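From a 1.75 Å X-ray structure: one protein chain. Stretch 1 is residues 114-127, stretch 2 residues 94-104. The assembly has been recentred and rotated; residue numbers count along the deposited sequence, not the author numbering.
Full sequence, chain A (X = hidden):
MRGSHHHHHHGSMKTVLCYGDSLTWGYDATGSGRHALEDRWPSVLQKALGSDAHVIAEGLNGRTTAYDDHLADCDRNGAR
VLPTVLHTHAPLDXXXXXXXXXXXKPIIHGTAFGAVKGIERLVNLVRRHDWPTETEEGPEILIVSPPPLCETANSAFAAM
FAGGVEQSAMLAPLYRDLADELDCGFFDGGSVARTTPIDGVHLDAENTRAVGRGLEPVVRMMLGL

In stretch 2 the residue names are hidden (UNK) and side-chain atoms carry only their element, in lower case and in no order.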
# COMPACT_ATOMS: atom_id res chain seq x y z
N GLY A 114 20.26 5.89 -11.81
CA GLY A 114 19.07 5.41 -11.08
C GLY A 114 18.63 4.03 -11.61
O GLY A 114 18.15 3.21 -10.83
N ALA A 115 18.82 3.75 -12.90
CA ALA A 115 18.48 2.49 -13.51
C ALA A 115 19.40 1.41 -12.99
O ALA A 115 18.97 0.34 -12.63
CB ALA A 115 18.50 2.51 -15.05
N VAL A 116 20.72 1.66 -12.96
CA VAL A 116 21.60 0.57 -12.49
C VAL A 116 21.36 0.30 -11.00
O VAL A 116 21.49 -0.80 -10.59
CB VAL A 116 23.09 0.83 -12.84
CG1 VAL A 116 23.60 1.98 -12.10
CG2 VAL A 116 23.93 -0.42 -12.63
N LYS A 117 21.07 1.32 -10.19
CA LYS A 117 20.68 1.05 -8.80
C LYS A 117 19.42 0.19 -8.72
O LYS A 117 19.30 -0.64 -7.83
CB LYS A 117 20.47 2.34 -8.05
CG LYS A 117 21.75 3.10 -7.83
CD LYS A 117 22.82 2.30 -7.06
CE LYS A 117 22.42 1.99 -5.65
NZ LYS A 117 23.47 1.18 -4.88
N GLY A 118 18.46 0.44 -9.62
CA GLY A 118 17.24 -0.39 -9.65
C GLY A 118 17.60 -1.83 -10.03
O GLY A 118 17.08 -2.80 -9.44
N ILE A 119 18.47 -2.02 -11.04
CA ILE A 119 18.87 -3.41 -11.36
C ILE A 119 19.54 -4.09 -10.18
O ILE A 119 19.29 -5.28 -9.91
CB ILE A 119 19.83 -3.43 -12.58
CG1 ILE A 119 19.12 -2.89 -13.86
CG2 ILE A 119 20.36 -4.85 -12.83
CD1 ILE A 119 17.95 -3.71 -14.37
N GLU A 120 20.37 -3.35 -9.47
CA GLU A 120 20.98 -3.83 -8.25
C GLU A 120 19.98 -4.35 -7.24
O GLU A 120 20.13 -5.43 -6.66
CB GLU A 120 21.93 -2.81 -7.69
CG GLU A 120 22.69 -3.28 -6.44
CD GLU A 120 23.69 -2.25 -5.98
OE1 GLU A 120 24.66 -2.66 -5.35
OE2 GLU A 120 23.53 -1.05 -6.20
N ARG A 121 18.93 -3.60 -7.07
CA ARG A 121 17.87 -4.04 -6.18
C ARG A 121 17.20 -5.34 -6.68
O ARG A 121 16.97 -6.20 -5.92
CB ARG A 121 16.84 -2.94 -6.00
CG ARG A 121 15.63 -3.38 -5.22
CD ARG A 121 15.93 -3.61 -3.77
NE ARG A 121 14.71 -3.74 -3.02
CZ ARG A 121 14.51 -4.59 -2.05
NH1 ARG A 121 15.44 -5.42 -1.69
NH2 ARG A 121 13.33 -4.63 -1.51
N LEU A 122 16.90 -5.42 -7.99
CA LEU A 122 16.33 -6.59 -8.56
C LEU A 122 17.24 -7.80 -8.33
O LEU A 122 16.79 -8.88 -8.01
CB LEU A 122 15.98 -6.41 -10.05
CG LEU A 122 14.99 -5.28 -10.34
CD1 LEU A 122 14.77 -5.21 -11.87
CD2 LEU A 122 13.65 -5.44 -9.64
N VAL A 123 18.55 -7.60 -8.54
CA VAL A 123 19.48 -8.74 -8.34
C VAL A 123 19.33 -9.22 -6.91
O VAL A 123 19.27 -10.42 -6.64
CB VAL A 123 20.94 -8.34 -8.68
CG1 VAL A 123 21.87 -9.49 -8.26
CG2 VAL A 123 21.00 -8.03 -10.19
N ASN A 124 19.37 -8.29 -5.97
CA ASN A 124 19.27 -8.69 -4.54
C ASN A 124 17.95 -9.39 -4.18
O ASN A 124 17.94 -10.29 -3.35
CB ASN A 124 19.48 -7.45 -3.65
CG ASN A 124 20.95 -7.00 -3.64
OD1 ASN A 124 21.87 -7.87 -3.54
ND2 ASN A 124 21.19 -5.71 -3.80
N LEU A 125 16.84 -8.97 -4.83
CA LEU A 125 15.55 -9.65 -4.64
C LEU A 125 15.64 -11.09 -5.07
O LEU A 125 15.02 -11.97 -4.46
CB LEU A 125 14.40 -8.88 -5.37
CG LEU A 125 14.05 -7.57 -4.66
CD1 LEU A 125 13.16 -6.78 -5.66
CD2 LEU A 125 13.33 -7.82 -3.32
N VAL A 126 16.36 -11.39 -6.16
CA VAL A 126 16.51 -12.75 -6.62
C VAL A 126 17.36 -13.54 -5.57
O VAL A 126 16.96 -14.68 -5.16
CB VAL A 126 17.19 -12.84 -8.01
CG1 VAL A 126 17.43 -14.29 -8.35
CG2 VAL A 126 16.30 -12.17 -9.08
N ARG A 127 18.44 -12.93 -5.17
CA ARG A 127 19.40 -13.62 -4.35
C ARG A 127 18.86 -13.89 -2.97
O ARG A 127 19.30 -14.79 -2.30
CB ARG A 127 20.66 -12.81 -4.29
CG ARG A 127 21.28 -12.66 -5.66
CD ARG A 127 22.62 -13.27 -5.68
NE ARG A 127 23.19 -13.52 -6.98
CZ ARG A 127 24.20 -12.82 -7.46
NH1 ARG A 127 24.66 -11.80 -6.79
NH2 ARG A 127 24.73 -13.15 -8.60
N UNK A 94 17.80 -19.52 -14.41
CA UNK A 94 18.32 -18.27 -14.86
C UNK A 94 17.23 -17.21 -14.90
O UNK A 94 16.15 -17.48 -15.41
c UNK A 94 19.46 -17.20 -17.00
c UNK A 94 18.80 -18.37 -16.32
c UNK A 94 20.73 -16.66 -16.33
c UNK A 94 19.71 -17.59 -18.50
N UNK A 95 17.58 -16.05 -14.42
CA UNK A 95 16.69 -14.86 -14.57
C UNK A 95 17.44 -13.96 -15.53
O UNK A 95 18.64 -13.63 -15.30
c UNK A 95 16.40 -15.95 -11.36
c UNK A 95 15.66 -12.86 -13.51
c UNK A 95 16.44 -14.17 -13.22
c UNK A 95 15.66 -15.15 -12.32
N UNK A 96 16.77 -13.53 -16.60
CA UNK A 96 17.30 -12.55 -17.54
C UNK A 96 16.55 -11.22 -17.39
O UNK A 96 15.33 -11.21 -17.63
c UNK A 96 17.81 -12.04 -19.99
c UNK A 96 17.74 -14.49 -19.08
c UNK A 96 17.13 -13.05 -19.01
N UNK A 97 17.26 -10.16 -17.04
CA UNK A 97 16.67 -8.83 -16.90
C UNK A 97 16.95 -8.01 -18.15
O UNK A 97 18.09 -7.94 -18.63
c UNK A 97 15.19 -9.12 -12.75
c UNK A 97 17.81 -9.14 -13.50
c UNK A 97 16.87 -8.65 -14.38
c UNK A 97 16.15 -9.65 -11.88
c UNK A 97 17.24 -8.07 -15.74
c UNK A 97 15.55 -8.66 -13.97
c UNK A 97 17.50 -9.59 -12.24
N UNK A 98 15.91 -7.40 -18.67
CA UNK A 98 16.13 -6.33 -19.63
C UNK A 98 15.24 -5.12 -19.31
O UNK A 98 14.07 -5.03 -19.76
c UNK A 98 16.54 -5.71 -22.04
c UNK A 98 16.00 -6.79 -21.11
s UNK A 98 16.73 -6.19 -23.78
c UNK A 98 15.03 -6.08 -24.30
N UNK A 99 15.76 -4.23 -18.49
CA UNK A 99 15.02 -3.07 -18.01
C UNK A 99 15.93 -1.88 -17.97
O UNK A 99 17.15 -2.02 -17.93
c UNK A 99 14.43 -3.36 -16.60
c UNK A 99 13.32 -4.36 -16.48
c UNK A 99 13.01 -4.67 -14.98
c UNK A 99 12.08 -3.85 -17.20
N UNK A 100 15.31 -0.71 -18.02
CA UNK A 100 15.94 0.60 -17.90
C UNK A 100 15.42 1.65 -18.85
O UNK A 100 15.62 2.84 -18.60
N UNK A 101 14.81 1.25 -19.97
CA UNK A 101 14.26 2.22 -20.91
C UNK A 101 13.25 3.16 -20.27
O UNK A 101 13.30 4.36 -20.47
c UNK A 101 13.66 1.50 -22.12
o UNK A 101 14.66 0.78 -22.88
N UNK A 102 12.39 2.62 -19.37
CA UNK A 102 11.39 3.48 -18.75
C UNK A 102 11.95 4.37 -17.67
O UNK A 102 11.41 5.42 -17.39
o UNK A 102 8.91 2.79 -20.23
c UNK A 102 10.20 2.65 -18.27
n UNK A 102 9.37 0.74 -19.52
c UNK A 102 9.43 2.04 -19.41
N UNK A 103 13.06 3.93 -17.12
CA UNK A 103 13.80 4.74 -16.16
C UNK A 103 14.37 6.02 -16.81
O UNK A 103 14.68 7.00 -16.12
o UNK A 103 15.08 2.79 -13.39
c UNK A 103 14.55 2.91 -14.55
c UNK A 103 14.96 4.00 -15.51
o UNK A 103 13.77 2.01 -15.03
N UNK A 104 14.44 6.03 -18.16
CA UNK A 104 14.92 7.25 -18.86
C UNK A 104 13.91 8.38 -18.95
O UNK A 104 14.25 9.50 -19.32
c UNK A 104 17.88 5.59 -17.88
s UNK A 104 17.99 6.20 -19.55
c UNK A 104 15.38 6.82 -20.29
c UNK A 104 16.40 5.71 -20.33

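Position 94 carries four side-chain carbons, forked at the second, and they are out of reach of stretch 1. That fork identifies leucine, L94, a buried strand residue with no part in this contact; its apolar chain suits a buried place.

At position 95 there are again four carbons, but the fork comes at the first, and one arm is two carbons long. The CA-to-CB bond points toward the helix, and the end carbon of the longer arm lies 3.6 Å from V126 CG1. This is isoleucine, I95, and the end carbon is CD1; the close apolar packing suits a buried branched chain.

Position 96 has one carbon carrying two more, out of reach of the helix: the pattern of valine, V96. The alternation of a strand accounts for this, since its neighbours on both sides point toward stretch 1.

Position 97 shows one carbon followed by a ring of six carbons with no heteroatom. L122 CB lies over one face of the ring, V126 CG2 sits at the edge, and V123 is also in contact. The residue is phenylalanine, F97, and it gives the contact its largest covered area. L122 CB is 4.1 Å from the F97 ring centroid in a CH-pi contact and 3.7 Å from F97 CZ; V126 CG2 is 3.8 Å from F97 CZ, and V123 CG2 approaches F97 CE2 at 4.3 Å. A flat, wide ring can thus meet three helix residues at once.

Position 98 is an unbranched chain of two carbons, a sulfur and a terminal carbon, pointing away from the helix without touching it. It is methionine, M98, whose apolar chain suits a buried site.

Position 99 returns to four carbons forked at the second. It points toward the helix, where one end carbon meets L122 CD1 at 3.6 Å and CB lies 4.2 Å from I119 CD1. This is leucine, L99, and the end carbon is CD1; its forked apolar chain packs against both helix residues.

Position 100 has no side-chain atoms, and its CA lies 4.3 Å from A115 CB. It is glycine. G100 has phi/psi of 139/-22, at which a CB would be jammed against the carbonyl O of the residue before; G100 CA and A115 CA, 5.4 Å apart, are the nearest CA pair in the register.

Position 101 has one carbon and one oxygen, pointing away from the helix: serine, S101. It makes no contact here, and this interface does not explain the choice.

Position 102 has two carbons, the second bearing one oxygen and one nitrogen, out of reach here, so it is asparagine. N102 ND2 is hydrogen-bonded elsewhere in the structure, and OD1 to a residue just outside the stretches; the amide suits both roles.

Position 103 has two carbons, the second bearing two oxygens, one of them 3.4 Å from A115 CA. It is aspartate, D103, and that oxygen is OD2. Both carboxylate oxygens find hydrogen bonds elsewhere in the structure, which suits a buried acid.

Position 104 has two carbons, sulfur and carbon; the chain starts sideways, but its end comes nearer, the terminal carbon 4.2 Å from A115 CB. It is methionine, M104, and that carbon is CE; a flexible chain can make this turn.

The contact is therefore almost wholly apolar, with no hydrogen bond across it. Helix and strand run nearly antiparallel, at 164°, so V126 meets I95 and F97, L122 meets F97 and L99, and small A115 lets the loop come close.

Stretch 2 94-104: LIVFMLGSNDM
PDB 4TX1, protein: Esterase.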